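Local coordinates for iron-chelator utilization protein (Thermobifida fusca TM51, PDB 4YHB) that binds FAD and probably uses the flavin to reduce siderophore-bound iron(III), which would release the metal for the cell, at residues A[23-28]-A[120-125]; A[35-40]-A[99-104]; A[45-50]-A[89-94]. One frame throughout, in Å; residues are numbered along the deposited sequence.

Contact 1 of 3, residues A[23-28]-A[120-125]; sequences VNVRRI and AQPGDR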
loop_
_atom_site.group_PDB
_atom_site.type_symbol
_atom_site.label_atom_id
_atom_site.label_comp_id
_atom_site.label_asym_id
_atom_site.label_seq_id
_atom_site.Cartn_x
_atom_site.Cartn_y
_atom_site.Cartn_z
ATOM N N VAL A 23 -1.018 6.283 18.427
ATOM C CA VAL A 23 -2.023 6.230 19.484
ATOM C C VAL A 23 -2.492 4.792 19.754
ATOM O O VAL A 23 -2.637 4.389 20.913
ATOM C CB VAL A 23 -3.222 7.104 19.131
ATOM C CG1 VAL A 23 -4.234 7.080 20.256
ATOM C CG2 VAL A 23 -2.745 8.552 18.854
ATOM N N ASN A 24 -2.721 4.033 18.679
ATOM C CA ASN A 24 -3.140 2.632 18.783
ATOM C C ASN A 24 -2.212 1.718 17.992
ATOM O O ASN A 24 -1.726 2.096 16.920
ATOM C CB ASN A 24 -4.573 2.448 18.279
ATOM C CG ASN A 24 -5.550 3.448 18.891
ATOM O OD1 ASN A 24 -5.506 3.726 20.090
ATOM N ND2 ASN A 24 -6.443 3.983 18.066
ATOM N N VAL A 25 -1.968 0.521 18.530
ATOM C CA VAL A 25 -1.231 -0.524 17.811
ATOM C C VAL A 25 -2.048 -1.808 17.872
ATOM O O VAL A 25 -2.436 -2.251 18.963
ATOM C CB VAL A 25 0.173 -0.763 18.406
ATOM C CG1 VAL A 25 0.934 -1.823 17.600
ATOM C CG2 VAL A 25 0.977 0.533 18.436
ATOM N N ARG A 26 -2.341 -2.382 16.705
ATOM C CA ARG A 26 -3.098 -3.627 16.625
ATOM C C ARG A 26 -2.304 -4.672 15.821
ATOM O O ARG A 26 -2.089 -4.490 14.632
ATOM C CB ARG A 26 -4.469 -3.377 15.979
ATOM C CG ARG A 26 -5.421 -2.482 16.798
ATOM C CD ARG A 26 -6.489 -1.773 15.945
ATOM N NE ARG A 26 -7.300 -2.673 15.126
ATOM C CZ ARG A 26 -8.097 -2.276 14.131
ATOM N NH1 ARG A 26 -8.189 -0.988 13.818
ATOM N NH2 ARG A 26 -8.798 -3.168 13.439
ATOM N N ARG A 27 -1.836 -5.734 16.472
ATOM C CA ARG A 27 -1.120 -6.781 15.747
ATOM C C ARG A 27 -2.162 -7.707 15.133
ATOM O O ARG A 27 -2.598 -8.672 15.761
ATOM C CB ARG A 27 -0.159 -7.544 16.667
ATOM C CG ARG A 27 0.622 -8.682 15.965
ATOM C CD ARG A 27 1.611 -8.158 14.893
ATOM N NE ARG A 27 2.736 -7.488 15.534
ATOM C CZ ARG A 27 4.000 -7.887 15.465
ATOM N NH1 ARG A 27 4.342 -8.954 14.747
ATOM N NH2 ARG A 27 4.927 -7.205 16.119
ATOM N N ILE A 28 -2.586 -7.382 13.919
ATOM C CA ILE A 28 -3.709 -8.072 13.303
ATOM C C ILE A 28 -3.356 -9.491 12.844
ATOM O O ILE A 28 -4.193 -10.379 12.925
ATOM C CB ILE A 28 -4.271 -7.279 12.117
ATOM C CG1 ILE A 28 -3.150 -6.896 11.152
ATOM C CG2 ILE A 28 -4.984 -5.989 12.605
ATOM C CD1 ILE A 28 -3.651 -6.164 9.915
ATOM N N ALA A 120 6.684 -1.069 17.294
ATOM C CA ALA A 120 5.780 0.070 17.313
ATOM C C ALA A 120 4.912 0.067 18.567
ATOM O O ALA A 120 4.327 -0.948 18.925
ATOM C CB ALA A 120 4.909 0.076 16.064
ATOM N N GLN A 121 4.843 1.208 19.243
ATOM C CA GLN A 121 4.026 1.311 20.447
ATOM C C GLN A 121 3.564 2.755 20.647
ATOM O O GLN A 121 4.187 3.676 20.120
ATOM C CB GLN A 121 4.807 0.799 21.666
ATOM C CG GLN A 121 6.043 1.592 22.016
ATOM C CD GLN A 121 6.863 0.929 23.118
ATOM O OE1 GLN A 121 6.318 0.261 24.000
ATOM N NE2 GLN A 121 8.183 1.101 23.059
ATOM N N PRO A 122 2.456 2.953 21.382
ATOM C CA PRO A 122 1.928 4.303 21.606
ATOM C C PRO A 122 3.018 5.249 22.109
ATOM O O PRO A 122 3.836 4.850 22.938
ATOM C CB PRO A 122 0.844 4.083 22.665
ATOM C CG PRO A 122 0.379 2.694 22.412
ATOM C CD PRO A 122 1.644 1.935 22.083
ATOM N N GLY A 123 3.066 6.458 21.567
ATOM C CA GLY A 123 4.100 7.406 21.943
ATOM C C GLY A 123 5.242 7.526 20.945
ATOM O O GLY A 123 5.928 8.540 20.941
ATOM N N ASP A 124 5.472 6.499 20.125
ATOM C CA ASP A 124 6.418 6.617 19.006
ATOM C C ASP A 124 5.930 7.697 18.065
ATOM O O ASP A 124 4.732 7.837 17.870
ATOM C CB ASP A 124 6.555 5.309 18.220
ATOM C CG ASP A 124 7.253 4.214 19.004
ATOM O OD1 ASP A 124 7.909 4.527 20.016
ATOM O OD2 ASP A 124 7.160 3.038 18.584
ATOM N N ARG A 125 6.847 8.444 17.465
ATOM C CA ARG A 125 6.439 9.474 16.518
ATOM C C ARG A 125 7.093 9.271 15.154
ATOM O O ARG A 125 8.205 8.747 15.057
ATOM C CB ARG A 125 6.758 10.866 17.090
ATOM C CG ARG A 125 6.045 11.119 18.425
ATOM C CD ARG A 125 6.410 12.448 19.097
ATOM N NE ARG A 125 5.699 12.595 20.375
ATOM C CZ ARG A 125 6.233 12.355 21.573
ATOM N NH1 ARG A 125 7.503 11.983 21.686
ATOM N NH2 ARG A 125 5.499 12.515 22.668
#
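V25 and P122 supply the apolar part of this surface contact, where strand 17-29 of the FAD-binding barrel runs beside the loop that follows helix 112-118. The CG2 methyl of V25 lies 4.0 Å from P122 CD and also reaches the backbone, at 3.7 Å from Q121 CA. The other branch of V25, CG1, is anti to the backbone N (chi1 -178°), and both methyls approach the carbonyl oxygen of A120, each at 3.7 Å from A120 O. On V23 it is the main chain that is met: the flank of the proline ring rests against its carbonyl, with P122 CG 3.8 Å from V23 O.

The two segments share no hydrogen bonds; the loop makes its own. Q121 to D124 form a type II beta turn, closed by D124 N to Q121 O at 3.1 Å. The D124 carboxylate returns the bond, Q121 N reaching D124 OD2 at 3.0 Å from well above the carboxylate plane. G123 occupies the turn position whose backbone angles call for glycine.

Further out, G123 and D124 share backbone hydrogen bonds with V22, and R125 makes a salt bridge with E21. The directional bonds to the strand thus fall just before V23, and the touching pairs themselves rest on close fit of methyl and ring carbons against each other and against carbonyl oxygens.

Contact 2 of 3, residues A[35-40]-A[99-104]; sequences VDLGGS and RLLTID. Unlike the reference sequence in segment 99-104: R99 (reference Gly). With FAD (flavin-adenine dinucleotide), chain C.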
loop_
_atom_site.group_PDB
_atom_site.type_symbol
_atom_site.label_atom_id
_atom_site.label_comp_id
_atom_site.label_asym_id
_atom_site.label_seq_id
_atom_site.Cartn_x
_atom_site.Cartn_y
_atom_site.Cartn_z
ATOM N N VAL A 35 -1.374 0.386 12.726
ATOM C CA VAL A 35 -0.996 1.485 13.598
ATOM C C VAL A 35 -1.897 2.680 13.312
ATOM O O VAL A 35 -2.074 3.047 12.144
ATOM C CB VAL A 35 0.490 1.862 13.375
ATOM C CG1 VAL A 35 0.884 3.091 14.191
ATOM C CG2 VAL A 35 1.401 0.669 13.689
ATOM N N ASP A 36 -2.482 3.274 14.355
ATOM C CA ASP A 36 -3.204 4.539 14.183
ATOM C C ASP A 36 -2.318 5.700 14.629
ATOM O O ASP A 36 -1.814 5.678 15.757
ATOM C CB ASP A 36 -4.512 4.557 14.986
ATOM C CG ASP A 36 -5.516 3.502 14.531
ATOM O OD1 ASP A 36 -5.499 3.106 13.341
ATOM O OD2 ASP A 36 -6.336 3.068 15.379
ATOM N N LEU A 37 -2.140 6.696 13.751
ATOM C CA LEU A 37 -1.324 7.882 14.028
ATOM C C LEU A 37 -2.227 9.104 14.204
ATOM O O LEU A 37 -3.165 9.292 13.434
ATOM C CB LEU A 37 -0.325 8.143 12.892
ATOM C CG LEU A 37 0.673 7.015 12.581
ATOM C CD1 LEU A 37 1.340 7.239 11.224
ATOM C CD2 LEU A 37 1.719 6.994 13.674
ATOM N N GLY A 38 -1.948 9.926 15.209
ATOM C CA GLY A 38 -2.760 11.110 15.453
ATOM C C GLY A 38 -1.920 12.291 15.884
ATOM O O GLY A 38 -0.693 12.207 15.891
ATOM N N GLY A 39 -2.583 13.383 16.266
ATOM C CA GLY A 39 -1.901 14.588 16.710
ATOM C C GLY A 39 -2.456 15.780 15.951
ATOM O O GLY A 39 -3.053 15.615 14.893
ATOM N N SER A 40 -2.270 16.985 16.484
ATOM C CA SER A 40 -2.867 18.165 15.872
ATOM C C SER A 40 -2.370 18.431 14.447
ATOM O O SER A 40 -3.083 19.049 13.654
ATOM C CB SER A 40 -2.615 19.405 16.751
ATOM O OG SER A 40 -1.229 19.599 16.983
ATOM N N ARG A 99 -9.799 11.877 13.652
ATOM C CA ARG A 99 -8.497 12.500 13.417
ATOM C C ARG A 99 -7.389 11.477 13.587
ATOM O O ARG A 99 -6.437 11.698 14.332
ATOM C CB ARG A 99 -8.277 13.694 14.352
ATOM C CG ARG A 99 -9.358 14.751 14.226
ATOM C CD ARG A 99 -8.969 16.061 14.905
ATOM N NE ARG A 99 -8.860 17.141 13.927
ATOM C CZ ARG A 99 -7.776 17.889 13.742
ATOM N NH1 ARG A 99 -6.689 17.701 14.482
ATOM N NH2 ARG A 99 -7.787 18.838 12.818
ATOM N N LEU A 100 -7.531 10.353 12.896
ATOM C CA LEU A 100 -6.560 9.267 12.997
ATOM C C LEU A 100 -6.196 8.719 11.618
ATOM O O LEU A 100 -7.074 8.469 10.799
ATOM C CB LEU A 100 -7.110 8.137 13.875
ATOM C CG LEU A 100 -7.197 8.297 15.395
ATOM C CD1 LEU A 100 -7.840 7.048 16.019
ATOM C CD2 LEU A 100 -5.825 8.572 16.023
ATOM N N LEU A 101 -4.898 8.550 11.374
ATOM C CA LEU A 101 -4.384 7.960 10.143
ATOM C C LEU A 101 -3.950 6.533 10.421
ATOM O O LEU A 101 -3.076 6.318 11.257
ATOM C CB LEU A 101 -3.200 8.772 9.606
ATOM C CG LEU A 101 -2.319 8.128 8.533
ATOM C CD1 LEU A 101 -3.136 7.783 7.294
ATOM C CD2 LEU A 101 -1.118 9.030 8.173
ATOM N N THR A 102 -4.550 5.568 9.719
ATOM C CA THR A 102 -4.212 4.162 9.920
ATOM C C THR A 102 -3.250 3.655 8.842
ATOM O O THR A 102 -3.471 3.857 7.640
ATOM C CB THR A 102 -5.466 3.272 9.928
ATOM O OG1 THR A 102 -6.339 3.706 10.970
ATOM C CG2 THR A 102 -5.089 1.806 10.171
ATOM N N ILE A 103 -2.178 3.015 9.290
ATOM C CA ILE A 103 -1.179 2.436 8.403
ATOM C C ILE A 103 -0.944 0.976 8.755
ATOM O O ILE A 103 -0.715 0.646 9.929
ATOM C CB ILE A 103 0.179 3.154 8.503
ATOM C CG1 ILE A 103 0.022 4.676 8.428
ATOM C CG2 ILE A 103 1.172 2.578 7.461
ATOM C CD1 ILE A 103 -0.049 5.237 7.061
ATOM N N ASP A 104 -0.982 0.112 7.743
ATOM C CA ASP A 104 -0.629 -1.296 7.919
ATOM C C ASP A 104 0.824 -1.553 7.507
ATOM O O ASP A 104 1.184 -1.361 6.339
ATOM C CB ASP A 104 -1.566 -2.186 7.084
ATOM C CG ASP A 104 -2.922 -2.371 7.723
ATOM O OD1 ASP A 104 -3.147 -1.789 8.795
ATOM O OD2 ASP A 104 -3.767 -3.105 7.159
HETATM P PA FAD C . 14.133 -1.056 2.849
HETATM O O1A FAD C . 15.297 -0.285 3.486
HETATM O O2A FAD C . 13.420 -0.211 1.726
HETATM O O5B FAD C . 14.748 -2.332 2.083
HETATM C C5B FAD C . 15.732 -3.100 2.677
HETATM C C4B FAD C . 15.673 -4.532 2.112
HETATM O O4B FAD C . 14.513 -5.209 2.514
HETATM C C3B FAD C . 15.695 -4.572 0.643
HETATM O O3B FAD C . 16.483 -5.664 0.295
HETATM C C2B FAD C . 14.337 -4.793 0.273
HETATM O O2B FAD C . 14.173 -5.549 -0.921
HETATM C C1B FAD C . 13.799 -5.590 1.386
HETATM N N9A FAD C . 12.381 -5.399 1.660
HETATM C C8A FAD C . 11.695 -4.236 1.625
HETATM N N7A FAD C . 10.420 -4.479 1.957
HETATM C C5A FAD C . 10.306 -5.796 2.245
HETATM C C6A FAD C . 9.251 -6.618 2.643
HETATM N N6A FAD C . 7.961 -6.061 2.851
HETATM N N1A FAD C . 9.468 -7.929 2.839
HETATM C C2A FAD C . 10.694 -8.464 2.652
HETATM N N3A FAD C . 11.726 -7.705 2.271
HETATM C C4A FAD C . 11.549 -6.383 2.050
HETATM N N1 FAD C . 4.604 -1.627 2.659
HETATM C C2 FAD C . 3.868 -1.960 3.721
HETATM O O2 FAD C . 4.301 -2.763 4.533
HETATM N N3 FAD C . 2.639 -1.375 3.868
HETATM C C4 FAD C . 2.160 -0.482 2.975
HETATM O O4 FAD C . 1.058 0.011 3.169
HETATM C C4X FAD C . 2.905 -0.124 1.850
HETATM N N5 FAD C . 2.463 0.779 0.900
HETATM C C5X FAD C . 3.252 1.092 -0.155
HETATM C C6 FAD C . 2.812 2.011 -1.114
HETATM C C7 FAD C . 3.529 2.309 -2.091
HETATM C C7M FAD C . 2.935 3.331 -3.078
HETATM C C8 FAD C . 4.666 1.878 -2.344
HETATM C C8M FAD C . 5.483 2.259 -3.547
HETATM C C9 FAD C . 5.247 0.968 -1.503
HETATM C C9A FAD C . 4.579 0.433 -0.237
HETATM N N10 FAD C . 4.974 -0.437 0.679
HETATM C C10 FAD C . 4.173 -0.740 1.724
HETATM C "C1'" FAD C . 6.295 -1.088 0.546
HETATM C "C2'" FAD C . 7.364 -0.407 1.344
HETATM O "O2'" FAD C . 7.514 0.884 0.903
HETATM C "C3'" FAD C . 8.691 -1.229 1.178
HETATM O "O3'" FAD C . 8.418 -2.534 1.580
HETATM C "C4'" FAD C . 9.904 -0.634 1.840
HETATM O "O4'" FAD C . 11.037 -1.124 1.259
HETATM C "C5'" FAD C . 9.997 -0.949 3.342
HETATM O "O5'" FAD C . 10.911 -0.124 4.024
HETATM P P FAD C . 12.097 -0.857 4.767
HETATM O O1P FAD C . 12.908 0.330 5.334
HETATM O O2P FAD C . 11.398 -1.936 5.639
HETATM O O3P FAD C . 13.266 -1.650 4.058
HETATM O O HOH W 1 -5.431 13.049 16.409
#
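T102 donates its hydroxyl to D36 across the two strands, with T102 OG1 only 2.6 Å from D36 OD1. The side chains lie side by side and point the same way. The hydroxyl meets OD1 from above the carboxylate plane, 37° out of it. In D36, chi1 (-63°) sets CG anti to the carbonyl carbon and beside the backbone N, on the sheet face it shares with T102. The pair is antiparallel and non-hydrogen-bonded, so the side-chain bond spans a place where the backbones make none.

At either side of it the backbones pair directly. V35 and I103 exchange two N-H...O bonds, as do L37 and L101, the shortest being L37 N to L101 O at 2.7 Å. On the face carrying these four residues, L37 CD1 packs against I103 CG1 at 4.0 Å and also touches the end of L101.

This is one seam of the closed six-stranded antiparallel barrel of the FAD-binding domain, with the short strand segments running at 149° to each other. Toward its end the strands give way to loop. L100 CD2 lies 4.0 Å from G38 CA, and a side chain on G38 would press tightly on that methyl. Past it a water bridges the backbones, accepting from G39 N at 2.9 Å and donating to R99 O at 2.7 Å; R99 differs from the reference sequence.

The second shell fixes the first. N24 ND2 binds D36 OD2, so that the carboxylate is held at both oxygens and would probably be stabilised in its charged form. V22 and L20 pack on the V35 and L37 face. Further along strand 100-106, D104 O accepts N3 of the flavin at 2.9 Å, while R34 pairs with the D104 carboxylate.

Contact 3 of 3, residues A[45-50]-A[89-94]; sequences LRSDNF and YTVRRF. With FAD (flavin-adenine dinucleotide), chain C.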
loop_
_atom_site.group_PDB
_atom_site.type_symbol
_atom_site.label_atom_id
_atom_site.label_comp_id
_atom_site.label_asym_id
_atom_site.label_seq_id
_atom_site.Cartn_x
_atom_site.Cartn_y
_atom_site.Cartn_z
ATOM N N LEU A 45 -5.268 17.015 6.546
ATOM C CA LEU A 45 -4.909 15.797 5.818
ATOM C C LEU A 45 -6.110 15.294 5.016
ATOM O O LEU A 45 -7.233 15.307 5.510
ATOM C CB LEU A 45 -4.403 14.715 6.783
ATOM C CG LEU A 45 -3.912 13.393 6.169
ATOM C CD1 LEU A 45 -2.665 13.621 5.338
ATOM C CD2 LEU A 45 -3.650 12.346 7.258
ATOM N N ARG A 46 -5.865 14.868 3.779
ATOM C CA ARG A 46 -6.898 14.301 2.910
ATOM C C ARG A 46 -6.489 12.945 2.328
ATOM O O ARG A 46 -5.315 12.707 2.062
ATOM C CB ARG A 46 -7.209 15.237 1.738
ATOM C CG ARG A 46 -7.668 16.632 2.098
ATOM C CD ARG A 46 -7.996 17.395 0.817
ATOM N NE ARG A 46 -8.947 16.652 -0.014
ATOM C CZ ARG A 46 -9.217 16.934 -1.285
ATOM N NH1 ARG A 46 -8.600 17.944 -1.888
ATOM N NH2 ARG A 46 -10.101 16.203 -1.955
ATOM N N SER A 47 -7.468 12.082 2.094
ATOM C CA SER A 47 -7.238 10.859 1.334
ATOM C C SER A 47 -8.535 10.438 0.667
ATOM O O SER A 47 -9.492 10.073 1.344
ATOM C CB SER A 47 -6.705 9.734 2.227
ATOM O OG SER A 47 -6.589 8.525 1.481
ATOM N N ASP A 48 -8.574 10.495 -0.659
ATOM C CA ASP A 48 -9.817 10.228 -1.374
ATOM C C ASP A 48 -9.883 8.843 -2.024
ATOM O O ASP A 48 -10.968 8.361 -2.345
ATOM C CB ASP A 48 -10.043 11.301 -2.444
ATOM C CG ASP A 48 -10.349 12.655 -1.841
ATOM O OD1 ASP A 48 -11.462 12.816 -1.306
ATOM O OD2 ASP A 48 -9.475 13.546 -1.884
ATOM N N ASN A 49 -8.739 8.198 -2.222
ATOM C CA ASN A 49 -8.740 6.945 -2.982
ATOM C C ASN A 49 -7.847 5.846 -2.399
ATOM O O ASN A 49 -6.972 6.120 -1.579
ATOM C CB ASN A 49 -8.354 7.231 -4.431
ATOM C CG ASN A 49 -9.443 7.991 -5.170
ATOM O OD1 ASN A 49 -10.460 7.404 -5.569
ATOM N ND2 ASN A 49 -9.256 9.300 -5.332
ATOM N N PHE A 50 -8.072 4.612 -2.854
ATOM C CA PHE A 50 -7.572 3.418 -2.173
ATOM C C PHE A 50 -6.056 3.269 -2.168
ATOM O O PHE A 50 -5.499 2.693 -1.235
ATOM C CB PHE A 50 -8.195 2.154 -2.785
ATOM C CG PHE A 50 -7.605 1.765 -4.115
ATOM C CD1 PHE A 50 -6.624 0.785 -4.191
ATOM C CD2 PHE A 50 -8.037 2.370 -5.286
ATOM C CE1 PHE A 50 -6.080 0.422 -5.410
ATOM C CE2 PHE A 50 -7.502 2.016 -6.503
ATOM C CZ PHE A 50 -6.522 1.039 -6.572
ATOM N N TYR A 89 4.248 4.241 2.433
ATOM C CA TYR A 89 3.247 3.374 3.050
ATOM C C TYR A 89 1.853 3.861 2.667
ATOM O O TYR A 89 1.600 5.065 2.545
ATOM C CB TYR A 89 3.398 3.334 4.590
ATOM C CG TYR A 89 4.548 2.468 5.051
ATOM C CD1 TYR A 89 5.810 3.008 5.241
ATOM C CD2 TYR A 89 4.376 1.092 5.254
ATOM C CE1 TYR A 89 6.873 2.225 5.641
ATOM C CE2 TYR A 89 5.445 0.282 5.654
ATOM C CZ TYR A 89 6.695 0.865 5.842
ATOM O OH TYR A 89 7.774 0.113 6.234
ATOM N N THR A 90 0.941 2.915 2.504
ATOM C CA THR A 90 -0.429 3.217 2.120
ATOM C C THR A 90 -1.251 3.826 3.258
ATOM O O THR A 90 -1.079 3.469 4.426
ATOM C CB THR A 90 -1.132 1.938 1.616
ATOM O OG1 THR A 90 -0.421 1.434 0.476
ATOM C CG2 THR A 90 -2.604 2.209 1.236
ATOM N N VAL A 91 -2.139 4.759 2.905
ATOM C CA VAL A 91 -3.204 5.176 3.803
ATOM C C VAL A 91 -4.228 4.052 3.873
ATOM O O VAL A 91 -5.100 3.959 3.015
ATOM C CB VAL A 91 -3.876 6.490 3.322
ATOM C CG1 VAL A 91 -5.015 6.892 4.271
ATOM C CG2 VAL A 91 -2.842 7.585 3.223
ATOM N N ARG A 92 -4.098 3.177 4.867
ATOM C CA ARG A 92 -5.026 2.056 5.022
ATOM C C ARG A 92 -6.437 2.547 5.323
ATOM O O ARG A 92 -7.404 2.034 4.779
ATOM C CB ARG A 92 -4.556 1.108 6.132
ATOM C CG ARG A 92 -5.469 -0.118 6.342
ATOM C CD ARG A 92 -5.593 -0.978 5.083
ATOM N NE ARG A 92 -6.568 -2.061 5.265
ATOM C CZ ARG A 92 -7.883 -1.887 5.162
ATOM N NH1 ARG A 92 -8.368 -0.682 4.904
ATOM N NH2 ARG A 92 -8.709 -2.904 5.341
ATOM N N ARG A 93 -6.540 3.531 6.209
ATOM C CA ARG A 93 -7.785 4.245 6.456
ATOM C C ARG A 93 -7.447 5.639 6.951
ATOM O O ARG A 93 -6.414 5.855 7.599
ATOM C CB ARG A 93 -8.679 3.546 7.499
ATOM C CG ARG A 93 -9.188 2.139 7.138
ATOM C CD ARG A 93 -10.313 1.677 8.076
ATOM N NE ARG A 93 -10.736 0.308 7.783
ATOM C CZ ARG A 93 -10.592 -0.717 8.618
ATOM N NH1 ARG A 93 -10.052 -0.532 9.819
ATOM N NH2 ARG A 93 -11.006 -1.928 8.258
ATOM N N PHE A 94 -8.317 6.589 6.644
ATOM C CA PHE A 94 -8.210 7.903 7.249
ATOM C C PHE A 94 -9.568 8.322 7.775
ATOM O O PHE A 94 -10.537 8.396 7.022
ATOM C CB PHE A 94 -7.696 8.944 6.261
ATOM C CG PHE A 94 -7.759 10.343 6.799
ATOM C CD1 PHE A 94 -7.174 10.651 8.017
ATOM C CD2 PHE A 94 -8.409 11.343 6.106
ATOM C CE1 PHE A 94 -7.230 11.939 8.535
ATOM C CE2 PHE A 94 -8.462 12.636 6.618
ATOM C CZ PHE A 94 -7.875 12.928 7.837
HETATM P PA FAD C . 14.133 -1.056 2.849
HETATM O O1A FAD C . 15.297 -0.285 3.486
HETATM O O2A FAD C . 13.420 -0.211 1.726
HETATM O O5B FAD C . 14.748 -2.332 2.083
HETATM C C5B FAD C . 15.732 -3.100 2.677
HETATM C C4B FAD C . 15.673 -4.532 2.112
HETATM O O4B FAD C . 14.513 -5.209 2.514
HETATM C C3B FAD C . 15.695 -4.572 0.643
HETATM O O3B FAD C . 16.483 -5.664 0.295
HETATM C C2B FAD C . 14.337 -4.793 0.273
HETATM O O2B FAD C . 14.173 -5.549 -0.921
HETATM C C1B FAD C . 13.799 -5.590 1.386
HETATM N N9A FAD C . 12.381 -5.399 1.660
HETATM C C8A FAD C . 11.695 -4.236 1.625
HETATM N N7A FAD C . 10.420 -4.479 1.957
HETATM C C5A FAD C . 10.306 -5.796 2.245
HETATM C C6A FAD C . 9.251 -6.618 2.643
HETATM N N6A FAD C . 7.961 -6.061 2.851
HETATM N N1A FAD C . 9.468 -7.929 2.839
HETATM C C2A FAD C . 10.694 -8.464 2.652
HETATM N N3A FAD C . 11.726 -7.705 2.271
HETATM C C4A FAD C . 11.549 -6.383 2.050
HETATM N N1 FAD C . 4.604 -1.627 2.659
HETATM C C2 FAD C . 3.868 -1.960 3.721
HETATM O O2 FAD C . 4.301 -2.763 4.533
HETATM N N3 FAD C . 2.639 -1.375 3.868
HETATM C C4 FAD C . 2.160 -0.482 2.975
HETATM O O4 FAD C . 1.058 0.011 3.169
HETATM C C4X FAD C . 2.905 -0.124 1.850
HETATM N N5 FAD C . 2.463 0.779 0.900
HETATM C C5X FAD C . 3.252 1.092 -0.155
HETATM C C6 FAD C . 2.812 2.011 -1.114
HETATM C C7 FAD C . 3.529 2.309 -2.091
HETATM C C7M FAD C . 2.935 3.331 -3.078
HETATM C C8 FAD C . 4.666 1.878 -2.344
HETATM C C8M FAD C . 5.483 2.259 -3.547
HETATM C C9 FAD C . 5.247 0.968 -1.503
HETATM C C9A FAD C . 4.579 0.433 -0.237
HETATM N N10 FAD C . 4.974 -0.437 0.679
HETATM C C10 FAD C . 4.173 -0.740 1.724
HETATM C "C1'" FAD C . 6.295 -1.088 0.546
HETATM C "C2'" FAD C . 7.364 -0.407 1.344
HETATM O "O2'" FAD C . 7.514 0.884 0.903
HETATM C "C3'" FAD C . 8.691 -1.229 1.178
HETATM O "O3'" FAD C . 8.418 -2.534 1.580
HETATM C "C4'" FAD C . 9.904 -0.634 1.840
HETATM O "O4'" FAD C . 11.037 -1.124 1.259
HETATM C "C5'" FAD C . 9.997 -0.949 3.342
HETATM O "O5'" FAD C . 10.911 -0.124 4.024
HETATM P P FAD C . 12.097 -0.857 4.767
HETATM O O1P FAD C . 12.908 0.330 5.334
HETATM O O2P FAD C . 11.398 -1.936 5.639
HETATM O O3P FAD C . 13.266 -1.650 4.058
HETATM O O HOH W 2 -10.777 8.986 3.758
#
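S47 OG is gripped by D52 OD2 and by R157 NH1, while its own contact across to segment 89-94 is apolar, with V91 CG1 at 3.6 Å. R157 NH1 also bonds V91 O, so one guanidinium of helix 152-161 ties the serine and the valine together. D52 OD2 in turn accepts N49 N, which fixes the loop backbone beyond S47.

The larger packing surface is the ring of F94. Its chi1 (172°) puts CG anti to the backbone N, and CD2 of L45 sits over one face of the ring in a CH-pi contact, 4.2 Å from the ring centroid and 28° off its normal. At the rim, CE2 and CZ meet a carbonyl: F94 CE2 is 3.1 Å from L45 O, a close approach. Nearer the backbone, the CB atoms of S47 and F94 are 4.2 Å apart. An alanine in place of F94 would probably open a gap beneath L45 CD2 and leave the 45-50 loop less firmly seated on the strand. A water adds a polar link, donating to S47 O at 2.9 Å and, weakly, to F94 O.

At the other end F50 O faces the T90 methyl, 3.8 Å from T90 CG2; this buried oxygen has no hydrogen-bonding partner. T90 faces the cofactor with its backbone N, which donates to FAD O4 at 3.0 Å and 160°, and Y89 sets its ring edge near flavin N3.

The chemistry therefore changes along strand 86-95: F94 and V91 hold the 45-50 loop by packing on L45 and S47, the serine hydroxyl being fixed by D52 and R157, whereas T90, next to V91, and Y89 beyond it face the flavin.

How the contacts relate
All three contacts involve strands of the antiparallel barrel; contacts 1 and 3 join a strand to a loop, contact 2 joins two strands. Along the chain contact 1 brackets contact 2, which brackets contact 3. Contact 2 is the middle member, its centre 9 Å from that of contact 1 and 10 Å from that of contact 3; the outer two are 18 Å apart. Strands 17-29, 32-38, 100-106 and 86-95 are successive neighbours in the sheet, so backbone bonds such as V23 N to D36 O and T102 N to R93 O join the contacts. The series passes from the surface at contact 1 inward to the flavin, which contacts 2 and 3 both touch, from adjacent strands.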